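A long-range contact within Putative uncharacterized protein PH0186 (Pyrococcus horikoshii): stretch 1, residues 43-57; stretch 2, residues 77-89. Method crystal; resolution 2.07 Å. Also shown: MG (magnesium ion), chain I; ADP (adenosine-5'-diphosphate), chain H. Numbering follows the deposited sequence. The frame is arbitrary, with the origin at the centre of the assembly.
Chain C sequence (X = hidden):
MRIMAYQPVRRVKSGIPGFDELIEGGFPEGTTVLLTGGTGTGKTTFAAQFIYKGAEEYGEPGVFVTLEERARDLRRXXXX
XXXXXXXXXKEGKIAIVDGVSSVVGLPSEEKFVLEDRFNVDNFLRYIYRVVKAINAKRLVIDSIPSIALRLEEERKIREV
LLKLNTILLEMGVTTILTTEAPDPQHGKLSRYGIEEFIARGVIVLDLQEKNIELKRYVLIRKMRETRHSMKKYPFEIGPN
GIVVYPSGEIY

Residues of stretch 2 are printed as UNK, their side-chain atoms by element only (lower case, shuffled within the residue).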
ATOM      1  N   LYS C  43      15.645 -21.263  -7.729  1.00 20.84           N
ATOM      2  CA  LYS C  43      15.214 -22.008  -6.535  1.00 21.66           C
ATOM      3  C   LYS C  43      15.098 -23.502  -6.749  1.00 23.32           C
ATOM      4  O   LYS C  43      15.651 -24.306  -5.994  1.00 23.69           O
ATOM      5  CB  LYS C  43      13.865 -21.511  -6.037  1.00 22.09           C
ATOM      6  CG  LYS C  43      13.870 -20.072  -5.532  1.00 21.75           C
ATOM      7  CD  LYS C  43      12.601 -19.733  -4.920  1.00 21.20           C
ATOM      8  CE  LYS C  43      11.436 -19.572  -5.905  1.00 19.97           C
ATOM      9  NZ  LYS C  43      11.639 -18.797  -7.104  1.00 20.80           N
ATOM     10  N   THR C  44      14.278 -23.880  -7.724  1.00 24.15           N
ATOM     11  CA  THR C  44      14.101 -25.271  -8.087  1.00 23.29           C
ATOM     12  C   THR C  44      15.402 -26.022  -8.388  1.00 22.44           C
ATOM     13  O   THR C  44      15.613 -27.126  -7.899  1.00 22.69           O
ATOM     14  CB  THR C  44      13.108 -25.336  -9.224  1.00 23.47           C
ATOM     15  OG1 THR C  44      11.833 -25.065  -8.685  1.00 23.12           O
ATOM     16  CG2 THR C  44      12.933 -26.758  -9.808  1.00 23.83           C
ATOM     17  N   THR C  45      16.258 -25.392  -9.156  1.00 22.51           N
ATOM     18  CA  THR C  45      17.548 -25.876  -9.559  1.00 23.38           C
ATOM     19  C   THR C  45      18.483 -26.164  -8.389  1.00 24.32           C
ATOM     20  O   THR C  45      19.045 -27.245  -8.272  1.00 25.28           O
ATOM     21  CB  THR C  45      18.162 -24.845 -10.532  1.00 23.61           C
ATOM     22  OG1 THR C  45      17.351 -24.858 -11.714  1.00 24.88           O
ATOM     23  CG2 THR C  45      19.519 -25.275 -11.042  1.00 24.79           C
ATOM     24  N   PHE C  46      18.630 -25.173  -7.535  1.00 24.80           N
ATOM     25  CA  PHE C  46      19.411 -25.229  -6.306  1.00 23.43           C
ATOM     26  C   PHE C  46      18.880 -26.366  -5.379  1.00 23.15           C
ATOM     27  O   PHE C  46      19.649 -27.195  -4.917  1.00 22.16           O
ATOM     28  CB  PHE C  46      19.260 -23.879  -5.658  1.00 23.36           C
ATOM     29  CG  PHE C  46      20.109 -23.660  -4.486  1.00 25.28           C
ATOM     30  CD1 PHE C  46      21.157 -22.789  -4.551  1.00 25.58           C
ATOM     31  CD2 PHE C  46      19.853 -24.340  -3.297  1.00 26.63           C
ATOM     32  CE1 PHE C  46      21.948 -22.586  -3.447  1.00 28.75           C
ATOM     33  CE2 PHE C  46      20.652 -24.139  -2.170  1.00 28.21           C
ATOM     34  CZ  PHE C  46      21.681 -23.268  -2.230  1.00 27.47           C
ATOM     35  N   ALA C  47      17.563 -26.451  -5.185  1.00 22.57           N
ATOM     36  CA  ALA C  47      16.934 -27.551  -4.412  1.00 21.97           C
ATOM     37  C   ALA C  47      17.130 -28.949  -5.024  1.00 22.70           C
ATOM     38  O   ALA C  47      17.368 -29.936  -4.283  1.00 22.57           O
ATOM     39  CB  ALA C  47      15.494 -27.308  -4.223  1.00 21.89           C
ATOM     40  N   ALA C  48      17.123 -29.025  -6.351  1.00 22.74           N
ATOM     41  CA  ALA C  48      17.294 -30.281  -7.034  1.00 23.02           C
ATOM     42  C   ALA C  48      18.748 -30.724  -6.925  1.00 23.86           C
ATOM     43  O   ALA C  48      19.013 -31.911  -6.729  1.00 23.41           O
ATOM     44  CB  ALA C  48      16.876 -30.185  -8.435  1.00 22.33           C
ATOM     45  N   GLN C  49      19.664 -29.769  -7.060  1.00 24.33           N
ATOM     46  CA  GLN C  49      21.074 -30.036  -6.970  1.00 26.38           C
ATOM     47  C   GLN C  49      21.427 -30.612  -5.597  1.00 27.64           C
ATOM     48  O   GLN C  49      22.211 -31.578  -5.482  1.00 26.14           O
ATOM     49  CB  GLN C  49      21.871 -28.751  -7.244  1.00 27.67           C
ATOM     50  CG  GLN C  49      23.291 -28.965  -7.751  1.00 26.90           C
ATOM     51  CD  GLN C  49      23.859 -27.709  -8.405  1.00 28.38           C
ATOM     52  OE1 GLN C  49      23.111 -26.962  -9.022  1.00 32.42           O
ATOM     53  NE2 GLN C  49      25.163 -27.448  -8.226  1.00 24.58           N
ATOM     54  N   PHE C  50      20.817 -30.041  -4.560  1.00 27.10           N
ATOM     55  CA  PHE C  50      21.001 -30.485  -3.188  1.00 27.32           C
ATOM     56  C   PHE C  50      20.611 -31.950  -3.065  1.00 28.03           C
ATOM     57  O   PHE C  50      21.328 -32.703  -2.420  1.00 28.17           O
ATOM     58  CB  PHE C  50      20.171 -29.595  -2.238  1.00 25.96           C
ATOM     59  CG  PHE C  50      20.040 -30.083  -0.791  1.00 26.01           C
ATOM     60  CD1 PHE C  50      21.107 -30.009   0.099  1.00 28.65           C
ATOM     61  CD2 PHE C  50      18.826 -30.416  -0.277  1.00 25.76           C
ATOM     62  CE1 PHE C  50      20.964 -30.355   1.421  1.00 25.65           C
ATOM     63  CE2 PHE C  50      18.675 -30.759   1.090  1.00 25.93           C
ATOM     64  CZ  PHE C  50      19.741 -30.714   1.918  1.00 25.10           C
ATOM     65  N   ILE C  51      19.452 -32.339  -3.591  1.00 27.40           N
ATOM     66  CA  ILE C  51      18.988 -33.716  -3.465  1.00 27.43           C
ATOM     67  C   ILE C  51      19.816 -34.635  -4.356  1.00 28.35           C
ATOM     68  O   ILE C  51      20.295 -35.679  -3.912  1.00 28.10           O
ATOM     69  CB  ILE C  51      17.513 -33.875  -3.855  1.00 27.59           C
ATOM     70  CG1 ILE C  51      16.592 -33.115  -2.906  1.00 26.44           C
ATOM     71  CG2 ILE C  51      17.083 -35.356  -3.833  1.00 26.77           C
ATOM     72  CD1 ILE C  51      16.666 -33.539  -1.476  1.00 28.64           C
ATOM     73  N   TYR C  52      20.004 -34.214  -5.602  1.00 28.62           N
ATOM     74  CA  TYR C  52      20.697 -35.030  -6.574  1.00 29.44           C
ATOM     75  C   TYR C  52      22.161 -35.249  -6.221  1.00 31.12           C
ATOM     76  O   TYR C  52      22.648 -36.374  -6.314  1.00 30.86           O
ATOM     77  CB  TYR C  52      20.650 -34.433  -7.945  1.00 29.24           C
ATOM     78  CG  TYR C  52      21.261 -35.344  -8.977  1.00 28.19           C
ATOM     79  CD1 TYR C  52      20.581 -36.458  -9.399  1.00 30.33           C
ATOM     80  CD2 TYR C  52      22.521 -35.097  -9.514  1.00 27.46           C
ATOM     81  CE1 TYR C  52      21.153 -37.354 -10.346  1.00 30.86           C
ATOM     82  CE2 TYR C  52      23.102 -35.987 -10.481  1.00 30.13           C
ATOM     83  CZ  TYR C  52      22.405 -37.103 -10.884  1.00 30.01           C
ATOM     84  OH  TYR C  52      22.907 -38.014 -11.828  1.00 27.70           O
ATOM     85  N   LYS C  53      22.853 -34.175  -5.865  1.00 30.99           N
ATOM     86  CA  LYS C  53      24.231 -34.280  -5.433  1.00 32.83           C
ATOM     87  C   LYS C  53      24.336 -34.970  -4.065  1.00 33.13           C
ATOM     88  O   LYS C  53      25.284 -35.695  -3.797  1.00 31.39           O
ATOM     89  CB  LYS C  53      24.929 -32.926  -5.374  1.00 32.03           C
ATOM     90  CG  LYS C  53      25.182 -32.307  -6.716  1.00 34.91           C
ATOM     91  CD  LYS C  53      25.998 -33.241  -7.616  1.00 37.97           C
ATOM     92  CE  LYS C  53      26.690 -32.539  -8.760  1.00 39.13           C
ATOM     93  NZ  LYS C  53      27.207 -33.538  -9.728  1.00 42.76           N
ATOM     94  N   GLY C  54      23.385 -34.716  -3.194  1.00 33.28           N
ATOM     95  CA  GLY C  54      23.337 -35.476  -1.980  1.00 35.11           C
ATOM     96  C   GLY C  54      23.461 -36.976  -2.285  1.00 36.76           C
ATOM     97  O   GLY C  54      24.308 -37.639  -1.721  1.00 37.76           O
ATOM     98  N   ALA C  55      22.627 -37.480  -3.185  1.00 37.92           N
ATOM     99  CA  ALA C  55      22.595 -38.888  -3.536  1.00 39.23           C
ATOM    100  C   ALA C  55      23.822 -39.382  -4.331  1.00 40.82           C
ATOM    101  O   ALA C  55      24.370 -40.453  -4.026  1.00 41.67           O
ATOM    102  CB  ALA C  55      21.309 -39.206  -4.315  1.00 38.18           C
ATOM    103  N   GLU C  56      24.221 -38.615  -5.345  1.00 42.66           N
ATOM    104  CA  GLU C  56      25.226 -39.012  -6.315  1.00 44.22           C
ATOM    105  C   GLU C  56      26.637 -38.865  -5.782  1.00 44.59           C
ATOM    106  O   GLU C  56      27.475 -39.696  -6.039  1.00 44.85           O
ATOM    107  CB  GLU C  56      25.106 -38.154  -7.586  1.00 44.95           C
ATOM    108  CG  GLU C  56      26.020 -38.603  -8.726  1.00 48.67           C
ATOM    109  CD  GLU C  56      26.732 -37.492  -9.470  1.00 51.80           C
ATOM    110  OE1 GLU C  56      26.604 -36.299  -9.106  1.00 55.19           O
ATOM    111  OE2 GLU C  56      27.437 -37.822 -10.452  1.00 55.16           O
ATOM    112  N   GLU C  57      26.929 -37.767  -5.096  1.00 44.98           N
ATOM    113  CA  GLU C  57      28.301 -37.480  -4.652  1.00 45.24           C
ATOM    114  C   GLU C  57      28.529 -37.959  -3.220  1.00 44.19           C
ATOM    115  O   GLU C  57      29.609 -38.421  -2.897  1.00 45.29           O
ATOM    116  CB  GLU C  57      28.627 -35.962  -4.748  1.00 45.72           C
ATOM    117  CG  GLU C  57      29.468 -35.504  -5.931  1.00 48.50           C
ATOM    118  CD  GLU C  57      30.371 -34.336  -5.565  1.00 52.01           C
ATOM    119  OE1 GLU C  57      29.845 -33.212  -5.432  1.00 53.61           O
ATOM    120  OE2 GLU C  57      31.608 -34.537  -5.408  1.00 53.58           O
ATOM    121  N   UNK C  77      13.720 -31.970 -16.933  1.00 33.04           N
ATOM    122  CA  UNK C  77      14.328 -30.666 -16.803  1.00 32.85           C
ATOM    123  C   UNK C  77      15.744 -30.800 -16.262  1.00 32.59           C
ATOM    124  O   UNK C  77      16.659 -30.137 -16.745  1.00 31.42           O
ATOM    125  o   UNK C  77      10.135 -28.807 -16.905  1.00 40.95           O
ATOM    126  c   UNK C  77      13.452 -29.731 -15.962  1.00 33.85           C
ATOM    127  o   UNK C  77      11.137 -28.187 -15.011  1.00 37.88           O
ATOM    128  c   UNK C  77      12.534 -28.836 -16.823  1.00 36.69           C
ATOM    129  c   UNK C  77      11.169 -28.583 -16.201  1.00 38.40           C
ATOM    130  N   UNK C  78      15.938 -31.723 -15.319  1.00 32.01           N
ATOM    131  CA  UNK C  78      17.195 -31.850 -14.634  1.00 31.43           C
ATOM    132  C   UNK C  78      18.163 -32.673 -15.484  1.00 32.11           C
ATOM    133  O   UNK C  78      19.400 -32.589 -15.295  1.00 32.03           O
ATOM    134  c   UNK C  78      16.178 -31.554 -12.247  1.00 32.88           C
ATOM    135  c   UNK C  78      16.989 -32.445 -13.242  1.00 32.76           C
ATOM    136 se   UNK C  78      16.934 -29.724 -12.145  1.00 43.47          SE
ATOM    137  c   UNK C  78      15.224 -28.671 -11.910  1.00 40.85           C
ATOM    138  N   UNK C  79      17.635 -33.414 -16.460  1.00 32.20           N
ATOM    139  CA  UNK C  79      18.498 -34.089 -17.421  1.00 33.08           C
ATOM    140  C   UNK C  79      19.333 -33.095 -18.224  1.00 34.59           C
ATOM    141  O   UNK C  79      20.432 -33.461 -18.637  1.00 34.79           O
ATOM    142  c   UNK C  79      17.696 -34.971 -18.378  1.00 33.73           C
ATOM    143  N   UNK C  80      18.858 -31.848 -18.386  1.00 35.00           N
ATOM    144  CA  UNK C  80      19.595 -30.839 -19.123  1.00 36.29           C
ATOM    145  C   UNK C  80      20.851 -30.357 -18.408  1.00 36.96           C
ATOM    146  O   UNK C  80      21.717 -29.738 -19.024  1.00 36.78           O
ATOM    147  c   UNK C  80      18.668 -29.665 -19.574  1.00 36.93           C
ATOM    148  o   UNK C  80      18.246 -28.764 -18.513  1.00 38.35           O
ATOM    149  N   UNK C  81      20.947 -30.622 -17.108  1.00 37.12           N
ATOM    150  CA  UNK C  81      22.203 -30.484 -16.360  1.00 37.36           C
ATOM    151  C   UNK C  81      23.057 -31.782 -16.305  1.00 38.20           C
ATOM    152  O   UNK C  81      24.081 -31.857 -15.622  1.00 38.78           O
ATOM    153  c   UNK C  81      19.404 -27.300 -14.198  1.00 34.36           C
ATOM    154  c   UNK C  81      19.989 -26.202 -14.832  1.00 36.34           C
ATOM    155  c   UNK C  81      21.932 -29.982 -14.921  1.00 37.47           C
ATOM    156  c   UNK C  81      21.793 -27.554 -15.519  1.00 36.12           C
ATOM    157  c   UNK C  81      20.049 -28.498 -14.224  1.00 33.63           C
ATOM    158  c   UNK C  81      21.179 -26.367 -15.518  1.00 33.81           C
ATOM    159  c   UNK C  81      21.245 -28.645 -14.869  1.00 35.39           C
ATOM    160  N   UNK C  82      22.643 -32.818 -16.994  1.00 38.50           N
ATOM    161  CA  UNK C  82      23.341 -34.084 -16.854  1.00 38.67           C
ATOM    162  C   UNK C  82      22.924 -34.899 -15.649  1.00 38.09           C
ATOM    163  O   UNK C  82      23.626 -35.844 -15.308  1.00 38.11           O
ATOM    164  N   UNK C  83      21.808 -34.557 -14.996  1.00 37.28           N
ATOM    165  CA  UNK C  83      21.431 -35.265 -13.767  1.00 36.48           C
ATOM    166  C   UNK C  83      20.376 -36.271 -14.116  1.00 36.69           C
ATOM    167  O   UNK C  83      19.279 -35.921 -14.632  1.00 36.52           O
ATOM    168  c   UNK C  83      22.779 -31.221 -11.447  1.00 31.82           C
ATOM    169  c   UNK C  83      20.390 -30.030 -10.882  1.00 26.80           C
ATOM    170  c   UNK C  83      21.926 -33.197 -12.245  1.00 34.89           C
ATOM    171  c   UNK C  83      20.368 -31.283 -11.374  1.00 27.50           C
ATOM    172  c   UNK C  83      22.795 -29.927 -10.972  1.00 31.87           C
ATOM    173  c   UNK C  83      20.954 -34.337 -12.622  1.00 35.79           C
ATOM    174  c   UNK C  83      21.588 -29.346 -10.690  1.00 29.20           C
ATOM    175  c   UNK C  83      21.578 -31.911 -11.698  1.00 31.83           C
ATOM    176  n   UNK C  83      23.811 -32.035 -11.820  1.00 31.33           N
ATOM    177  c   UNK C  83      23.290 -33.213 -12.306  1.00 34.03           C
ATOM    178  N   UNK C  84      20.723 -37.527 -13.823  1.00 35.92           N
ATOM    179  CA  UNK C  84      19.892 -38.695 -14.071  1.00 34.88           C
ATOM    180  C   UNK C  84      19.111 -39.087 -12.790  1.00 34.09           C
ATOM    181  O   UNK C  84      19.511 -39.962 -11.991  1.00 32.33           O
ATOM    182  c   UNK C  84      20.808 -39.837 -14.568  1.00 35.63           C
ATOM    183  o   UNK C  84      18.828 -41.163 -14.947  1.00 38.74           O
ATOM    184  o   UNK C  84      20.567 -41.846 -15.920  1.00 41.49           O
ATOM    185  c   UNK C  84      20.034 -41.011 -15.182  1.00 36.34           C
ATOM    186  N   UNK C  85      17.977 -38.419 -12.585  1.00 33.46           N
ATOM    187  CA  UNK C  85      17.190 -38.652 -11.382  1.00 33.24           C
ATOM    188  C   UNK C  85      16.698 -40.106 -11.371  1.00 34.93           C
ATOM    189  O   UNK C  85      16.754 -40.797 -10.324  1.00 34.72           O
ATOM    190  c   UNK C  85      16.011 -36.289  -9.155  1.00 31.92           C
ATOM    191  c   UNK C  85      17.128 -35.412 -11.058  1.00 29.40           C
ATOM    192  c   UNK C  85      16.374 -36.417 -10.475  1.00 29.47           C
ATOM    193  c   UNK C  85      17.122 -34.152  -9.004  1.00 26.67           C
ATOM    194  c   UNK C  85      17.488 -34.269 -10.317  1.00 27.83           C
ATOM    195  c   UNK C  85      16.369 -35.144  -8.414  1.00 32.41           C
ATOM    196  c   UNK C  85      16.021 -37.651 -11.239  1.00 32.90           C
ATOM    197  N   UNK C  86      16.214 -40.585 -12.504  1.00 36.10           N
ATOM    198  CA  UNK C  86      15.607 -41.903 -12.471  1.00 38.14           C
ATOM    199  C   UNK C  86      16.603 -43.018 -12.059  1.00 37.56           C
ATOM    200  O   UNK C  86      16.224 -43.949 -11.323  1.00 35.12           O
ATOM    201  o   UNK C  86      13.416 -43.032 -15.898  1.00 56.08           O
ATOM    202  c   UNK C  86      15.580 -42.471 -15.009  1.00 45.90           C
ATOM    203  c   UNK C  86      14.811 -42.203 -13.721  1.00 38.66           C
ATOM    204  c   UNK C  86      14.661 -43.017 -16.115  1.00 52.23           C
ATOM    205  o   UNK C  86      15.178 -43.433 -17.191  1.00 57.36           O
ATOM    206  N   UNK C  87      17.876 -42.881 -12.464  1.00 37.98           N
ATOM    207  CA  UNK C  87      18.901 -43.845 -12.069  1.00 38.60           C
ATOM    208  C   UNK C  87      18.907 -44.007 -10.543  1.00 38.86           C
ATOM    209  O   UNK C  87      18.891 -45.128 -10.029  1.00 39.27           O
ATOM    210  c   UNK C  87      23.938 -44.596 -12.112  1.00 49.75           C
ATOM    211  n   UNK C  87      23.919 -45.012 -10.662  1.00 52.88           N
ATOM    212  c   UNK C  87      22.774 -43.658 -12.432  1.00 45.76           C
ATOM    213  c   UNK C  87      21.425 -44.339 -12.221  1.00 41.75           C
ATOM    214  c   UNK C  87      20.263 -43.401 -12.594  1.00 40.01           C
ATOM    215  N   UNK C  88      18.881 -42.892  -9.801  1.00 37.96           N
ATOM    216  CA  UNK C  88      18.945 -42.974  -8.329  1.00 36.67           C
ATOM    217  C   UNK C  88      17.626 -43.364  -7.698  1.00 36.14           C
ATOM    218  O   UNK C  88      17.617 -43.976  -6.640  1.00 35.52           O
ATOM    219  c   UNK C  88      23.330 -42.200  -7.780  1.00 36.70           C
ATOM    220  c   UNK C  88      21.035 -41.581  -8.105  1.00 35.30           C
ATOM    221  c   UNK C  88      22.709 -40.801  -9.616  1.00 37.50           C
ATOM    222  c   UNK C  88      23.674 -41.469  -8.893  1.00 39.51           C
ATOM    223  c   UNK C  88      22.018 -42.244  -7.385  1.00 37.07           C
ATOM    224  c   UNK C  88      19.578 -41.694  -7.723  1.00 37.53           C
ATOM    225  c   UNK C  88      21.410 -40.891  -9.233  1.00 36.10           C
ATOM    226  o   UNK C  88      25.000 -41.360  -9.296  1.00 41.29           O
ATOM    227  N   UNK C  89      16.515 -43.084  -8.375  1.00 35.84           N
ATOM    228  CA  UNK C  89      15.212 -43.584  -7.987  1.00 36.26           C
ATOM    229  C   UNK C  89      15.153 -45.116  -8.007  1.00 38.52           C
ATOM    230  O   UNK C  89      14.612 -45.717  -7.078  1.00 38.04           O
ATOM    231  c   UNK C  89      13.771 -41.542  -8.613  1.00 34.77           C
ATOM    232  c   UNK C  89      14.121 -43.008  -8.904  1.00 35.62           C
ATOM    233  o   UNK C  89      11.621 -40.977  -9.432  1.00 31.58           O
ATOM    234  o   UNK C  89      13.291 -40.552 -10.721  1.00 28.11           O
ATOM    235  c   UNK C  89      12.832 -40.956  -9.652  1.00 31.89           C
TER
HETATM  236 MG    MG I1904      10.687 -23.277  -9.354  1.00 21.32          MG
HETATM  237  PB  ADP H1903      12.781 -20.714  -9.961  1.00 22.93           P
HETATM  238  O1B ADP H1903      13.423 -19.800  -9.008  1.00 17.61           O
HETATM  239  O2B ADP H1903      11.590 -20.073 -10.684  1.00 24.95           O
HETATM  240  O3B ADP H1903      12.352 -22.079  -9.314  1.00 24.59           O
HETATM  241  PA  ADP H1903      14.520 -22.270 -11.731  1.00 22.83           P
HETATM  242  O1A ADP H1903      15.400 -23.126 -10.793  1.00 22.83           O
HETATM  243  O2A ADP H1903      13.381 -23.042 -12.355  1.00 18.54           O
HETATM  244  O3A ADP H1903      13.998 -20.901 -11.026  1.00 22.07           O
HETATM  245  O5' ADP H1903      15.540 -21.652 -12.781  1.00 31.02           O
HETATM  246  C5' ADP H1903      15.447 -21.891 -14.149  1.00 33.99           C
HETATM  247  C4' ADP H1903      16.498 -21.114 -14.906  1.00 32.14           C
HETATM  248  O4' ADP H1903      17.754 -21.744 -15.013  1.00 34.60           O
HETATM  249  C3' ADP H1903      16.009 -20.837 -16.314  1.00 30.11           C
HETATM  250  O3' ADP H1903      15.077 -19.757 -16.237  1.00 29.64           O
HETATM  251  C2' ADP H1903      17.312 -20.607 -17.055  1.00 29.43           C
HETATM  252  O2' ADP H1903      17.753 -19.300 -16.944  1.00 25.71           O
HETATM  253  C1' ADP H1903      18.317 -21.490 -16.305  1.00 33.66           C
HETATM  254  N9  ADP H1903      18.508 -22.811 -16.924  1.00 35.55           N
HETATM  255  C8  ADP H1903      17.576 -23.839 -16.999  1.00 36.37           C
HETATM  256  N7  ADP H1903      18.144 -24.902 -17.606  1.00 37.51           N
HETATM  257  C5  ADP H1903      19.409 -24.544 -17.966  1.00 39.35           C
HETATM  258  C6  ADP H1903      20.438 -25.224 -18.610  1.00 42.15           C
HETATM  259  N6  ADP H1903      20.388 -26.554 -18.775  1.00 44.27           N
HETATM  260  N1  ADP H1903      21.660 -24.573 -18.795  1.00 45.40           N
HETATM  261  C2  ADP H1903      21.849 -23.275 -18.349  1.00 43.37           C
HETATM  262  N3  ADP H1903      20.816 -22.597 -17.691  1.00 39.48           N
HETATM  263  C4  ADP H1903      19.640 -23.231 -17.519  1.00 38.00           C
HETATM  264  O   HOH W   1      11.206 -23.813 -11.315  1.00 24.25           O
HETATM  265  O   HOH W   2       9.579 -21.521  -9.556  1.00 17.94           O
HETATM  266  O   HOH W   3       9.039 -24.432  -9.616  1.00 22.70           O
HETATM  267  O   HOH W   4      10.280 -23.036  -7.322  1.00 16.85           O

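Position 77 carries three carbons, the third bearing two oxygens, and makes no contact with stretch 1: glutamate, E77, its buried carboxylate hydrogen-bonded elsewhere in the structure. Position 78 is an unbranched chain of two carbons, a selenium and a terminal carbon; the selenium lies against A48 CB and the last carbon against T44 CG2. This is selenomethionine, M78, whose apolar chain fills the space beside the helix, with M78 SE 3.7 Å from A48 CB and M78 CE 3.7 Å from T44 CG2.

A single carbon at position 79, out of reach, makes A79; the contact needs no more there. Position 80 has one carbon and one oxygen, S80; S80 OG donates to E77 O (2.7 Å) and accepts from ADP N6 (3.1 Å). At 81 a carbon leads to a six-carbon ring without oxygen, lying against T45 CG2: F81. Its flat ring reaches both T45 and the nucleotide, with F81 CE2 3.8 Å from T45 CG2 and F81 CE1 3.4 Å from ADP N6.

Position 82 has no side-chain atoms. Its positive phi of 82° belongs to a Schellman motif, where a CB would jam against the preceding carbonyl oxygen, so glycine, G82, fits. At 83, fused rings of eight carbons and one nitrogen follow the first carbon and touch Y52 and Q49: W83. W83 CB sits 3.4 Å from the centroid of the Y52 ring, over its face, and W83 CH2 lies 3.3 Å from Q49 OE1.

Two carbons, the second with two oxygens, and a backbone N near Y52 OH mark 84 as D84. At this N-cap, D84 OD1 accepts from the backbone N of 87 (3.2 Å), satisfying an amide at the helix start. Position 85 is another oxygen-free six-carbon ring, packed on Y52 and A48: F85, its CZ 3.7 Å from Y52 CB and 4.0 Å from A48 CB.

Position 86 has three carbons, the third carrying two oxygens, and its CA-to-CB bond points away from stretch 1: E86, suited to its exposed site. Four carbons in a row ending in nitrogen give exposed K87. At 88 a six-carbon ring bearing one oxygen touches Y52 and E56: Y88, with Y88 CD2 3.7 Å from Y52 CE1 and Y88 OH 3.0 Å from E56 CG. Position 89, three carbons, the third carrying two oxygens, is E89, which bonds just beyond the stretch.

The contact centers on Y52. W83 lies over one face of its ring, the rings near parallel but slid apart; F85 and Y88 pack obliquely. The sole hydrogen bond between the stretches, D84 N to Y52 OH (3.0 Å), ties the loop before helix 85-89 to helix 43-57. Small A48 meets M78, W83 and F85. Beyond these apolar contacts, T45 and S80 both bind ADP.

Stretch 2 77-89: EMASFGWDFEKYE
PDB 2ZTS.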